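Local coordinates for protein polysaccharide deacetylase (Streptococcus pyogenes, PDB 6DQ3) that removes N-acetyl groups from the cell wall linkage unit of streptococcal rhamnopolysaccharides, as a zinc enzyme of carbohydrate esterase family 4, at residues Q42-E47 with K70-T75; I81-V86 with V126-Q131; N211-L216 with L225-P230. All coordinates share one frame; numbering follows the deposited sequence.

Contact 1: Q42-E47 with K70-T75; sequences QKMKDE and KVVWLT
In both E47 and K70 the first torsion sets CG anti to the carbonyl carbon, and what follows brings the ends together: E47 bends at chi2 (-75°), while K70 stays extended and reaches across to the end of the helix. The ammonium of K70 is gripped by two oxygens of a single residue. K70 NZ lies 2.9 Å from the backbone O of E47, in the carbonyl plane and on a lone pair. The same NZ forms a salt bridge with E47 OE1, also at 2.9 Å, approaching from above the carboxylate plane. A helix ending here would probably reinforce this, since its last carbonyls carry partial negative charge. Deeper in, M44 supplies the apolar half of the contact. Its unbent chi2 pushes SD toward the strand, where it rests 4.2 Å from L74 CD2 and a little farther, 4.4 Å, from V72 CG1. This is helix-on-sheet packing with a salt bridge at its border. Helix 34-46 thus lies over strand 71-77, which pairs in parallel with strands 8-14, 50-51 and 98-102; F51 and L12 extend the apolar surface beneath M44, and L224 of helix 221-228 touches it as well.

Contact 2: I81-V86 with V126-Q131; sequences IDFYNV and VGMSFQ
F83 meets M128 and F130 in a Met-aromatic and aromatic cluster, where the helix of a beta-alpha-beta crossover packs on the next strand over: helix 81-93 links the parallel strands 71-77 and 98-102 of the deacetylase fold, and strand 128-132 comes next to the latter. At the start of the segment the backbone O of I81 is hydrogen-bonded to N85 N. The OD2 of D82 is hydrogen-bonded to I17 N and to H18 ND1; as H18 is a ligand of the zinc site it shares with E24, D82 acts as a second-shell residue that probably helps to fix the imidazole. F83 then turns to the sheet. With CG anti to its own backbone N (chi1 -179°), the ring reaches off the helix until CZ stands 4.0 Å from M128 SD and CE2 stands 4.1 Å from F130 CE1. Both neighbours come obliquely; the two phenyl rings make no parallel stack. F76 adds an edge-to-face partner to F83, and M123 of helix 117-124 touches both phenylalanines. Y84 leaves the cluster for E122, to which its OH is hydrogen-bonded. From the strand, M128 folds at chi2 (-53°) and again at chi3. That double bend puts its sulfur obliquely to the F83 ring, with SD 5.3 Å from the ring centroid and 70° off the ring normal.

Contact 3: N211-L216 with L225-P230; sequences NRIRIL and LQTMEP
I213 and T227 hold together a beta-alpha unit at the C-terminal end of the deacetylase fold: strand 210-214 followed by helix 221-228, which packs on the sheet to which that strand belongs. The two beta-branched side chains run past each other in opposite senses, and methyl meets methyl: I213 CG2 lies 4.1 Å from T227 CG2. Equivalent torsions set this up, for in each residue CG2 stands anti to the backbone N, leaving the other branch beside that N. In T227 the other branch is the hydroxyl (chi1 -66°), and the consequence is a clean division of labour. OG1 is hydrogen-bonded to the carbonyl O of N223, one turn back in the helix, while the methyl is left for the strand. No hydrogen bond crosses between the segments, and the contact is apolar, over a modest 106 Å² of buried surface. The strand itself is well fixed, with I213 hydrogen-bonded through its backbone to I11 and M13 of the parallel strand 8-14. On the face away from the helix, R212 sends its guanidinium to a salt bridge with D77, the residue before the zinc ligand D78, and gives its NE to the carbonyl O of T195. The longer branch of I213 stays on the helix side but goes to a different partner from the methyl. It lies against the root of M228, whose thioether continues past it toward M44 and Y49. At the end of this ethyl arm, I213 CD1 comes within 4.4 Å of M228, equally near its CA and its CG.

Contacts 1 and 3, with centres about 11 Å apart, touch each other: M228 CE sits 3.7 Å from V72 CG2 and 4.0 Å from M44 SD, so M228 packs against both M44 of helix 34-46 and V72 of strand 71-77, while K43 touches L225. Beyond these, T75 OG1 and R212 NH1 are 3.0 Å apart, a probable hydrogen bond. Contact 2 reaches the same sheet but stands apart, its centre about 17 Å from that of contact 1 and 21 Å from that of contact 3. The F83 side chain is about 13 Å from a zinc ion, and strands 71-77 and 128-132 lead into the zinc ligands D78 and H133.

Contact 1: Q42-E47 with K70-T75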
loop_
_atom_site.group_PDB
_atom_site.type_symbol
_atom_site.label_atom_id
_atom_site.label_comp_id
_atom_site.label_asym_id
_atom_site.label_seq_id
_atom_site.Cartn_x
_atom_site.Cartn_y
_atom_site.Cartn_z
ATOM N N GLN A 42 4.613 -10.794 13.661
ATOM C CA GLN A 42 5.532 -11.488 14.550
ATOM C C GLN A 42 6.426 -12.447 13.775
ATOM O O GLN A 42 7.641 -12.496 13.991
ATOM C CB GLN A 42 4.748 -12.239 15.625
ATOM C CG GLN A 42 5.616 -13.019 16.595
ATOM C CD GLN A 42 4.794 -13.892 17.528
ATOM O OE1 GLN A 42 3.617 -14.148 17.278
ATOM N NE2 GLN A 42 5.411 -14.353 18.609
ATOM N N LYS A 43 5.836 -13.219 12.858
ATOM C CA LYS A 43 6.612 -14.205 12.110
ATOM C C LYS A 43 7.582 -13.531 11.144
ATOM O O LYS A 43 8.717 -13.995 10.976
ATOM C CB LYS A 43 5.665 -15.149 11.370
ATOM C CG LYS A 43 6.335 -16.331 10.699
ATOM C CD LYS A 43 6.853 -17.353 11.696
ATOM C CE LYS A 43 7.709 -18.387 10.984
ATOM N NZ LYS A 43 7.993 -19.573 11.839
ATOM N N MET A 44 7.162 -12.438 10.503
ATOM C CA MET A 44 8.086 -11.693 9.653
ATOM C C MET A 44 9.254 -11.148 10.465
ATOM O O MET A 44 10.408 -11.201 10.022
ATOM C CB MET A 44 7.357 -10.554 8.945
ATOM C CG MET A 44 6.365 -11.008 7.890
ATOM S SD MET A 44 5.578 -9.618 7.061
ATOM C CE MET A 44 3.855 -10.103 7.163
ATOM N N LYS A 45 8.975 -10.619 11.659
ATOM C CA LYS A 45 10.036 -10.065 12.492
ATOM C C LYS A 45 11.012 -11.155 12.917
ATOM O O LYS A 45 12.235 -10.980 12.829
ATOM C CB LYS A 45 9.425 -9.374 13.712
ATOM C CG LYS A 45 10.349 -8.377 14.406
ATOM C CD LYS A 45 10.499 -7.107 13.567
ATOM C CE LYS A 45 11.299 -6.024 14.287
ATOM N NZ LYS A 45 11.449 -4.807 13.435
ATOM N N ASP A 46 10.486 -12.296 13.369
ATOM C CA ASP A 46 11.339 -13.400 13.796
ATOM C C ASP A 46 12.215 -13.901 12.653
ATOM O O ASP A 46 13.361 -14.315 12.873
ATOM C CB ASP A 46 10.478 -14.540 14.343
ATOM C CG ASP A 46 9.859 -14.221 15.697
ATOM O OD1 ASP A 46 10.224 -13.189 16.297
ATOM O OD2 ASP A 46 9.008 -15.010 16.161
ATOM N N GLU A 47 11.686 -13.892 11.432
ATOM C CA GLU A 47 12.438 -14.301 10.253
ATOM C C GLU A 47 13.402 -13.227 9.769
ATOM O O GLU A 47 14.064 -13.430 8.744
ATOM C CB GLU A 47 11.469 -14.680 9.131
ATOM C CG GLU A 47 10.785 -16.022 9.349
ATOM C CD GLU A 47 11.715 -17.188 9.072
ATOM O OE1 GLU A 47 12.325 -17.204 7.985
ATOM O OE2 GLU A 47 11.844 -18.077 9.941
ATOM N N LYS A 70 16.115 -10.328 3.678
ATOM C CA LYS A 70 14.663 -10.445 3.617
ATOM C C LYS A 70 14.039 -9.064 3.753
ATOM O O LYS A 70 14.288 -8.357 4.735
ATOM C CB LYS A 70 14.148 -11.390 4.701
ATOM C CG LYS A 70 14.871 -12.722 4.698
ATOM C CD LYS A 70 14.120 -13.763 5.492
ATOM C CE LYS A 70 14.988 -14.981 5.733
ATOM N NZ LYS A 70 14.613 -15.641 7.010
ATOM N N VAL A 71 13.241 -8.678 2.758
ATOM C CA VAL A 71 12.606 -7.370 2.726
ATOM C C VAL A 71 11.146 -7.548 2.334
ATOM O O VAL A 71 10.761 -8.517 1.676
ATOM C CB VAL A 71 13.292 -6.390 1.744
ATOM C CG1 VAL A 71 14.775 -6.277 2.041
ATOM C CG2 VAL A 71 13.043 -6.823 0.304
ATOM N N VAL A 72 10.330 -6.576 2.735
ATOM C CA VAL A 72 8.911 -6.588 2.413
ATOM C C VAL A 72 8.409 -5.153 2.407
ATOM O O VAL A 72 8.875 -4.308 3.175
ATOM C CB VAL A 72 8.105 -7.452 3.412
ATOM C CG1 VAL A 72 8.269 -6.920 4.830
ATOM C CG2 VAL A 72 6.646 -7.484 3.001
ATOM N N TRP A 73 7.451 -4.881 1.523
ATOM C CA TRP A 73 6.750 -3.604 1.476
ATOM C C TRP A 73 5.303 -3.870 1.874
ATOM O O TRP A 73 4.548 -4.485 1.115
ATOM C CB TRP A 73 6.839 -2.978 0.087
ATOM C CG TRP A 73 6.272 -1.592 0.010
ATOM C CD1 TRP A 73 5.961 -0.764 1.058
ATOM C CD2 TRP A 73 5.933 -0.875 -1.180
ATOM N NE1 TRP A 73 5.462 0.426 0.585
ATOM C CE2 TRP A 73 5.434 0.382 -0.784
ATOM C CE3 TRP A 73 6.008 -1.172 -2.545
ATOM C CZ2 TRP A 73 5.010 1.339 -1.705
ATOM C CZ3 TRP A 73 5.588 -0.221 -3.453
ATOM C CH2 TRP A 73 5.097 1.017 -3.029
ATOM N N LEU A 74 4.928 -3.420 3.070
ATOM C CA LEU A 74 3.567 -3.569 3.565
ATOM C C LEU A 74 2.731 -2.403 3.055
ATOM O O LEU A 74 3.028 -1.243 3.370
ATOM C CB LEU A 74 3.536 -3.596 5.093
ATOM C CG LEU A 74 4.402 -4.592 5.860
ATOM C CD1 LEU A 74 4.159 -4.416 7.360
ATOM C CD2 LEU A 74 4.116 -5.999 5.413
ATOM N N THR A 75 1.688 -2.704 2.277
ATOM C CA THR A 75 0.819 -1.674 1.724
ATOM C C THR A 75 -0.634 -1.912 2.112
ATOM O O THR A 75 -1.099 -3.056 2.169
ATOM C CB THR A 75 0.924 -1.589 0.186
ATOM O OG1 THR A 75 0.324 -2.739 -0.427
ATOM C CG2 THR A 75 2.382 -1.485 -0.250
#

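Contact 2: I81-V86 with V126-Q131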
loop_
_atom_site.group_PDB
_atom_site.type_symbol
_atom_site.label_atom_id
_atom_site.label_comp_id
_atom_site.label_asym_id
_atom_site.label_seq_id
_atom_site.Cartn_x
_atom_site.Cartn_y
_atom_site.Cartn_z
ATOM N N ILE A 81 -10.158 3.963 8.442
ATOM C CA ILE A 81 -9.827 4.384 9.798
ATOM C C ILE A 81 -9.272 3.214 10.612
ATOM O O ILE A 81 -8.499 3.420 11.559
ATOM C CB ILE A 81 -11.063 5.031 10.458
ATOM C CG1 ILE A 81 -10.689 5.647 11.808
ATOM C CG2 ILE A 81 -12.196 4.019 10.610
ATOM C CD1 ILE A 81 -9.678 6.775 11.698
ATOM N N ASP A 82 -9.622 1.974 10.253
ATOM C CA ASP A 82 -9.063 0.834 10.971
ATOM C C ASP A 82 -7.547 0.741 10.802
ATOM O O ASP A 82 -6.890 0.081 11.611
ATOM C CB ASP A 82 -9.736 -0.485 10.545
ATOM C CG ASP A 82 -9.522 -0.834 9.072
ATOM O OD1 ASP A 82 -8.921 -0.037 8.324
ATOM O OD2 ASP A 82 -9.961 -1.929 8.661
ATOM N N PHE A 83 -6.968 1.387 9.782
ATOM C CA PHE A 83 -5.510 1.414 9.689
ATOM C C PHE A 83 -4.908 2.167 10.870
ATOM O O PHE A 83 -3.879 1.759 11.422
ATOM C CB PHE A 83 -5.055 2.038 8.363
ATOM C CG PHE A 83 -3.560 2.075 8.209
ATOM C CD1 PHE A 83 -2.862 0.953 7.789
ATOM C CD2 PHE A 83 -2.845 3.224 8.519
ATOM C CE1 PHE A 83 -1.480 0.983 7.665
ATOM C CE2 PHE A 83 -1.469 3.257 8.395
ATOM C CZ PHE A 83 -0.787 2.138 7.973
ATOM N N TYR A 84 -5.549 3.258 11.291
ATOM C CA TYR A 84 -5.084 4.000 12.459
ATOM C C TYR A 84 -5.495 3.333 13.766
ATOM O O TYR A 84 -4.704 3.290 14.718
ATOM C CB TYR A 84 -5.629 5.425 12.409
ATOM C CG TYR A 84 -5.272 6.286 13.590
ATOM C CD1 TYR A 84 -3.991 6.797 13.738
ATOM C CD2 TYR A 84 -6.227 6.625 14.542
ATOM C CE1 TYR A 84 -3.663 7.598 14.809
ATOM C CE2 TYR A 84 -5.909 7.432 15.614
ATOM C CZ TYR A 84 -4.624 7.914 15.744
ATOM O OH TYR A 84 -4.296 8.718 16.809
ATOM N N ASN A 85 -6.728 2.823 13.844
ATOM C CA ASN A 85 -7.216 2.292 15.112
ATOM C C ASN A 85 -6.666 0.903 15.414
ATOM O O ASN A 85 -6.470 0.560 16.583
ATOM C CB ASN A 85 -8.746 2.210 15.127
ATOM C CG ASN A 85 -9.415 3.568 15.201
ATOM O OD1 ASN A 85 -8.858 4.529 15.734
ATOM N ND2 ASN A 85 -10.632 3.646 14.678
ATOM N N VAL A 86 -6.431 0.089 14.389
ATOM C CA VAL A 86 -6.108 -1.316 14.598
ATOM C C VAL A 86 -4.713 -1.643 14.076
ATOM O O VAL A 86 -3.854 -2.105 14.834
ATOM C CB VAL A 86 -7.177 -2.213 13.941
ATOM C CG1 VAL A 86 -6.923 -3.677 14.249
ATOM C CG2 VAL A 86 -8.577 -1.800 14.399
ATOM N N VAL A 126 6.279 7.720 13.150
ATOM C CA VAL A 126 6.579 6.401 13.694
ATOM C C VAL A 126 6.471 5.357 12.590
ATOM O O VAL A 126 5.879 4.290 12.784
ATOM C CB VAL A 126 5.650 6.061 14.876
ATOM C CG1 VAL A 126 6.183 4.862 15.657
ATOM C CG2 VAL A 126 5.489 7.272 15.792
ATOM N N GLY A 127 7.015 5.671 11.413
ATOM C CA GLY A 127 7.310 4.671 10.408
ATOM C C GLY A 127 6.340 4.565 9.250
ATOM O O GLY A 127 6.635 3.837 8.293
ATOM N N MET A 128 5.203 5.247 9.294
ATOM C CA MET A 128 4.190 5.068 8.265
ATOM C C MET A 128 4.375 6.063 7.120
ATOM O O MET A 128 4.817 7.197 7.316
ATOM C CB MET A 128 2.787 5.219 8.853
ATOM C CG MET A 128 2.506 4.318 10.044
ATOM S SD MET A 128 2.842 2.578 9.708
ATOM C CE MET A 128 4.071 2.218 10.961
ATOM N N SER A 129 4.019 5.622 5.915
ATOM C CA SER A 129 4.077 6.443 4.714
ATOM C C SER A 129 2.699 6.489 4.067
ATOM O O SER A 129 1.938 5.519 4.111
ATOM C CB SER A 129 5.115 5.895 3.724
ATOM O OG SER A 129 5.227 6.715 2.576
ATOM N N PHE A 130 2.377 7.625 3.461
ATOM C CA PHE A 130 1.057 7.834 2.882
ATOM C C PHE A 130 1.193 8.281 1.433
ATOM O O PHE A 130 1.683 9.378 1.148
ATOM C CB PHE A 130 0.276 8.818 3.738
ATOM C CG PHE A 130 0.096 8.315 5.132
ATOM C CD1 PHE A 130 -0.918 7.423 5.419
ATOM C CD2 PHE A 130 0.989 8.659 6.131
ATOM C CE1 PHE A 130 -1.070 6.917 6.687
ATOM C CE2 PHE A 130 0.841 8.156 7.407
ATOM C CZ PHE A 130 -0.188 7.281 7.683
ATOM N N GLN A 131 0.770 7.408 0.533
ATOM C CA GLN A 131 0.942 7.579 -0.893
ATOM C C GLN A 131 -0.431 7.744 -1.548
ATOM O O GLN A 131 -1.452 7.932 -0.873
ATOM C CB GLN A 131 1.749 6.401 -1.451
ATOM C CG GLN A 131 3.132 6.227 -0.797
ATOM C CD GLN A 131 4.068 7.404 -1.035
ATOM O OE1 GLN A 131 4.224 7.867 -2.160
ATOM N NE2 GLN A 131 4.686 7.899 0.032
#

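Contact 3: N211-L216 with L225-P230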
loop_
_atom_site.group_PDB
_atom_site.type_symbol
_atom_site.label_atom_id
_atom_site.label_comp_id
_atom_site.label_asym_id
_atom_site.label_seq_id
_atom_site.Cartn_x
_atom_site.Cartn_y
_atom_site.Cartn_z
ATOM N N ASN A 211 3.551 -5.996 -9.213
ATOM C CA ASN A 211 2.703 -7.026 -8.629
ATOM C C ASN A 211 2.546 -6.801 -7.128
ATOM O O ASN A 211 3.414 -6.217 -6.473
ATOM C CB ASN A 211 3.299 -8.426 -8.827
ATOM C CG ASN A 211 3.391 -8.851 -10.276
ATOM O OD1 ASN A 211 2.773 -8.268 -11.163
ATOM N ND2 ASN A 211 4.171 -9.902 -10.518
ATOM N N ARG A 212 1.449 -7.314 -6.574
ATOM C CA ARG A 212 1.273 -7.365 -5.128
ATOM C C ARG A 212 0.745 -8.731 -4.721
ATOM O O ARG A 212 0.187 -9.474 -5.532
ATOM C CB ARG A 212 0.328 -6.259 -4.634
ATOM C CG ARG A 212 0.927 -4.863 -4.756
ATOM C CD ARG A 212 0.214 -3.863 -3.859
ATOM N NE ARG A 212 -1.064 -3.429 -4.416
ATOM C CZ ARG A 212 -1.900 -2.597 -3.805
ATOM N NH1 ARG A 212 -1.598 -2.105 -2.606
ATOM N NH2 ARG A 212 -3.039 -2.258 -4.390
ATOM N N ILE A 213 0.951 -9.061 -3.449
ATOM C CA ILE A 213 0.490 -10.316 -2.863
ATOM C C ILE A 213 -0.744 -9.991 -2.035
ATOM O O ILE A 213 -0.655 -9.266 -1.037
ATOM C CB ILE A 213 1.578 -10.976 -2.004
ATOM C CG1 ILE A 213 2.759 -11.403 -2.877
ATOM C CG2 ILE A 213 0.995 -12.156 -1.230
ATOM C CD1 ILE A 213 4.038 -11.660 -2.090
ATOM N N ARG A 214 -1.900 -10.513 -2.444
ATOM C CA ARG A 214 -3.135 -10.258 -1.715
ATOM C C ARG A 214 -3.139 -11.069 -0.424
ATOM O O ARG A 214 -2.883 -12.278 -0.436
ATOM C CB ARG A 214 -4.356 -10.611 -2.564
ATOM C CG ARG A 214 -5.684 -10.293 -1.873
ATOM C CD ARG A 214 -6.895 -10.732 -2.686
ATOM N NE ARG A 214 -7.034 -10.011 -3.950
ATOM C CZ ARG A 214 -7.538 -8.786 -4.067
ATOM N NH1 ARG A 214 -7.943 -8.122 -2.993
ATOM N NH2 ARG A 214 -7.629 -8.218 -5.262
ATOM N N ILE A 215 -3.424 -10.400 0.688
ATOM C CA ILE A 215 -3.516 -11.070 1.982
ATOM C C ILE A 215 -4.913 -11.657 2.123
ATOM O O ILE A 215 -5.908 -10.924 2.142
ATOM C CB ILE A 215 -3.202 -10.103 3.132
ATOM C CG1 ILE A 215 -1.798 -9.519 2.972
ATOM C CG2 ILE A 215 -3.356 -10.817 4.470
ATOM C CD1 ILE A 215 -0.685 -10.548 2.969
ATOM N N LEU A 216 -4.994 -12.964 2.198
ATOM C CA LEU A 216 -6.264 -13.640 2.399
ATOM C C LEU A 216 -6.543 -13.792 3.892
ATOM O O LEU A 216 -5.608 -13.878 4.694
ATOM C CB LEU A 216 -6.238 -15.013 1.739
ATOM C CG LEU A 216 -5.945 -15.009 0.236
ATOM C CD1 LEU A 216 -5.680 -16.416 -0.269
ATOM C CD2 LEU A 216 -7.104 -14.374 -0.518
ATOM N N LEU A 225 4.518 -16.583 4.728
ATOM C CA LEU A 225 5.966 -16.476 4.580
ATOM C C LEU A 225 6.475 -17.333 3.424
ATOM O O LEU A 225 7.373 -16.916 2.683
ATOM C CB LEU A 225 6.640 -16.876 5.890
ATOM C CG LEU A 225 6.868 -15.806 6.957
ATOM C CD1 LEU A 225 8.005 -14.888 6.501
ATOM C CD2 LEU A 225 5.628 -14.997 7.263
ATOM N N GLN A 226 5.927 -18.540 3.259
ATOM C CA GLN A 226 6.299 -19.361 2.115
ATOM C C GLN A 226 5.931 -18.675 0.806
ATOM O O GLN A 226 6.667 -18.785 -0.181
ATOM C CB GLN A 226 5.626 -20.731 2.213
ATOM C CG GLN A 226 6.170 -21.597 3.346
ATOM C CD GLN A 226 5.505 -22.960 3.420
ATOM O OE1 GLN A 226 5.072 -23.510 2.404
ATOM N NE2 GLN A 226 5.414 -23.507 4.626
ATOM N N THR A 227 4.809 -17.953 0.784
ATOM C CA THR A 227 4.384 -17.265 -0.428
ATOM C C THR A 227 5.298 -16.094 -0.757
ATOM O O THR A 227 5.462 -15.747 -1.931
ATOM C CB THR A 227 2.944 -16.772 -0.271
ATOM O OG1 THR A 227 2.060 -17.894 -0.165
ATOM C CG2 THR A 227 2.533 -15.909 -1.453
ATOM N N MET A 228 5.896 -15.478 0.259
ATOM C CA MET A 228 6.760 -14.324 0.065
ATOM C C MET A 228 8.165 -14.702 -0.381
ATOM O O MET A 228 8.917 -13.820 -0.804
ATOM C CB MET A 228 6.846 -13.515 1.364
ATOM C CG MET A 228 5.526 -12.931 1.825
ATOM S SD MET A 228 5.544 -12.430 3.563
ATOM C CE MET A 228 6.806 -11.162 3.580
ATOM N N GLU A 229 8.539 -15.971 -0.290
ATOM C CA GLU A 229 9.885 -16.382 -0.677
ATOM C C GLU A 229 10.031 -16.304 -2.194
ATOM O O GLU A 229 9.134 -16.749 -2.919
ATOM C CB GLU A 229 10.167 -17.804 -0.196
ATOM C CG GLU A 229 10.246 -17.972 1.314
ATOM C CD GLU A 229 11.647 -17.742 1.856
ATOM O OE1 GLU A 229 11.818 -16.857 2.721
ATOM O OE2 GLU A 229 12.579 -18.446 1.412
ATOM N N PRO A 230 11.133 -15.732 -2.714
ATOM C CA PRO A 230 11.352 -15.761 -4.166
ATOM C C PRO A 230 11.540 -17.171 -4.717
ATOM O O PRO A 230 11.917 -18.089 -3.991
ATOM C CB PRO A 230 12.636 -14.939 -4.353
ATOM C CG PRO A 230 12.719 -14.065 -3.145
ATOM C CD PRO A 230 12.106 -14.865 -2.019
ATOM O OXT PRO A 230 11.333 -17.417 -5.906
#